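Local coordinates for UDP-galactopyranose mutase (Deinococcus radiodurans, PDB 3HDQ), which binds FAD and UDP-galactopyranose and probably interconverts the pyranose and furanose forms of UDP-galactose, at residues L44-A49 and L98-E103. Sequence-based numbering, arbitrary orientation.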
loop_
_atom_site.group_PDB
_atom_site.type_symbol
_atom_site.label_atom_id
_atom_site.label_comp_id
_atom_site.label_asym_id
_atom_site.label_seq_id
_atom_site.Cartn_x
_atom_site.Cartn_y
_atom_site.Cartn_z
ATOM N N LEU A 44 -5.151 3.360 -19.260
ATOM C CA LEU A 44 -6.438 3.190 -19.935
ATOM C C LEU A 44 -7.622 3.253 -18.949
ATOM O O LEU A 44 -8.690 3.776 -19.272
ATOM C CB LEU A 44 -6.451 1.915 -20.777
ATOM C CG LEU A 44 -5.796 2.102 -22.152
ATOM C CD1 LEU A 44 -5.244 0.796 -22.710
ATOM C CD2 LEU A 44 -6.796 2.743 -23.135
ATOM N N ALA A 45 -7.417 2.761 -17.735
ATOM C CA ALA A 45 -8.459 2.882 -16.722
ATOM C C ALA A 45 -8.715 4.353 -16.410
ATOM O O ALA A 45 -9.860 4.783 -16.288
ATOM C CB ALA A 45 -8.085 2.119 -15.466
ATOM N N GLU A 46 -7.645 5.132 -16.295
ATOM C CA GLU A 46 -7.784 6.553 -15.969
ATOM C C GLU A 46 -8.463 7.340 -17.094
ATOM O O GLU A 46 -9.386 8.119 -16.844
ATOM C CB GLU A 46 -6.420 7.172 -15.623
ATOM C CG GLU A 46 -6.491 8.623 -15.150
ATOM C CD GLU A 46 -6.500 9.621 -16.299
ATOM O OE1 GLU A 46 -5.800 9.388 -17.310
ATOM O OE2 GLU A 46 -7.203 10.644 -16.192
ATOM N N ARG A 47 -7.990 7.139 -18.325
ATOM C CA ARG A 47 -8.554 7.812 -19.491
ATOM C C ARG A 47 -10.025 7.454 -19.699
ATOM O O ARG A 47 -10.856 8.335 -19.842
ATOM C CB ARG A 47 -7.755 7.486 -20.753
ATOM C CG ARG A 47 -6.335 8.054 -20.759
ATOM C CD ARG A 47 -6.327 9.572 -20.983
ATOM N NE ARG A 47 -6.776 10.290 -19.796
ATOM C CZ ARG A 47 -7.373 11.476 -19.817
ATOM N NH1 ARG A 47 -7.751 12.052 -18.681
ATOM N NH2 ARG A 47 -7.603 12.076 -20.976
ATOM N N LEU A 48 -10.341 6.163 -19.719
ATOM C CA LEU A 48 -11.719 5.737 -19.935
ATOM C C LEU A 48 -12.624 6.277 -18.809
ATOM O O LEU A 48 -13.746 6.727 -19.057
ATOM C CB LEU A 48 -11.819 4.209 -20.033
ATOM C CG LEU A 48 -11.659 3.386 -21.331
ATOM C CD1 LEU A 48 -12.103 4.126 -22.594
ATOM C CD2 LEU A 48 -10.273 2.774 -21.505
ATOM N N ALA A 49 -12.113 6.258 -17.577
ATOM C CA ALA A 49 -12.877 6.721 -16.414
ATOM C C ALA A 49 -13.252 8.196 -16.525
ATOM O O ALA A 49 -14.370 8.597 -16.167
ATOM C CB ALA A 49 -12.096 6.484 -15.138
ATOM N N LEU A 98 1.837 12.092 -16.958
ATOM C CA LEU A 98 2.221 11.549 -15.664
ATOM C C LEU A 98 2.316 12.621 -14.573
ATOM O O LEU A 98 2.097 12.337 -13.397
ATOM C CB LEU A 98 3.549 10.807 -15.789
ATOM C CG LEU A 98 3.513 9.282 -15.802
ATOM C CD1 LEU A 98 2.146 8.729 -16.177
ATOM C CD2 LEU A 98 4.607 8.731 -16.701
ATOM N N SER A 99 2.647 13.846 -14.970
ATOM C CA SER A 99 2.790 14.952 -14.029
ATOM C C SER A 99 1.458 15.305 -13.386
ATOM O O SER A 99 1.424 15.958 -12.338
ATOM C CB SER A 99 3.381 16.187 -14.724
ATOM O OG SER A 99 4.779 16.024 -14.930
ATOM N N ARG A 100 0.364 14.879 -14.018
ATOM C CA ARG A 100 -0.956 15.047 -13.419
ATOM C C ARG A 100 -1.088 14.225 -12.127
ATOM O O ARG A 100 -1.928 14.524 -11.289
ATOM C CB ARG A 100 -2.070 14.652 -14.402
ATOM C CG ARG A 100 -1.999 15.307 -15.797
ATOM C CD ARG A 100 -3.166 14.817 -16.667
ATOM N NE ARG A 100 -4.422 14.891 -15.916
ATOM C CZ ARG A 100 -5.427 14.022 -16.016
ATOM N NH1 ARG A 100 -5.351 12.987 -16.840
ATOM N NH2 ARG A 100 -6.515 14.184 -15.276
ATOM N N PHE A 101 -0.249 13.202 -11.963
ATOM C CA PHE A 101 -0.428 12.232 -10.880
ATOM C C PHE A 101 0.723 12.147 -9.870
ATOM O O PHE A 101 0.679 11.349 -8.936
ATOM C CB PHE A 101 -0.726 10.854 -11.477
ATOM C CG PHE A 101 -1.789 10.890 -12.542
ATOM C CD1 PHE A 101 -1.448 10.850 -13.885
ATOM C CD2 PHE A 101 -3.128 11.013 -12.194
ATOM C CE1 PHE A 101 -2.425 10.913 -14.866
ATOM C CE2 PHE A 101 -4.115 11.072 -13.169
ATOM C CZ PHE A 101 -3.768 11.019 -14.508
ATOM N N THR A 102 1.740 12.983 -10.040
ATOM C CA THR A 102 2.870 12.953 -9.133
ATOM C C THR A 102 3.762 14.165 -9.353
ATOM O O THR A 102 3.795 14.732 -10.434
ATOM C CB THR A 102 3.713 11.685 -9.369
ATOM O OG1 THR A 102 4.717 11.579 -8.357
ATOM C CG2 THR A 102 4.384 11.736 -10.743
ATOM N N GLU A 103 4.494 14.557 -8.327
ATOM C CA GLU A 103 5.579 15.502 -8.513
ATOM C C GLU A 103 6.825 14.681 -8.784
ATOM O O GLU A 103 6.767 13.445 -8.777
ATOM C CB GLU A 103 5.777 16.361 -7.279
ATOM C CG GLU A 103 4.682 17.367 -7.028
ATOM C CD GLU A 103 4.609 17.743 -5.559
ATOM O OE1 GLU A 103 4.176 16.891 -4.747
ATOM O OE2 GLU A 103 4.996 18.880 -5.216
#
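Glu46 and Phe101 are the nearest CA pair, 10.6 Å apart, so that side chains alone join helix 39-50 of the Rossmann-like domain to segment 98-103, at the C-terminal end of helix 92-99. The result illustrates how one buried carboxylate can organise a salt-bridge network within an FAD-binding domain; the Glu46 side chain lies about 13 Å from the bound FAD. With CG anti to the backbone N (chi1 -175°), Glu46 points toward 98-103, and a bend at chi2 turns its carboxylate against Arg47 and Arg100. Arg47 grips it side-on, NE donating to Glu46 OE1 at 2.8 Å and NH1 to Glu46 OE2 at 2.9 Å, both on the syn side. Arg100 NH1 comes instead from above the carboxylate plane, 3.1 Å from Glu46 OE2, while the OH of Tyr97 hydrogen-bonds Glu46 OE1. Arg47 NH1 and Arg100 NH1, both donors, come within 3.2 Å without bonding; the shared carboxylate probably offsets their repulsion. Replacing Glu46 with an alanine would probably leave both guanidinium groups without their common counter-charge. The Phe101 ring lies alongside, CZ over one face of the Arg100 guanidinium, and meets Tyr97 edge-to-face. Phe101 CZ lies 3.6 Å from Glu46 CD, the carboxylate carbon.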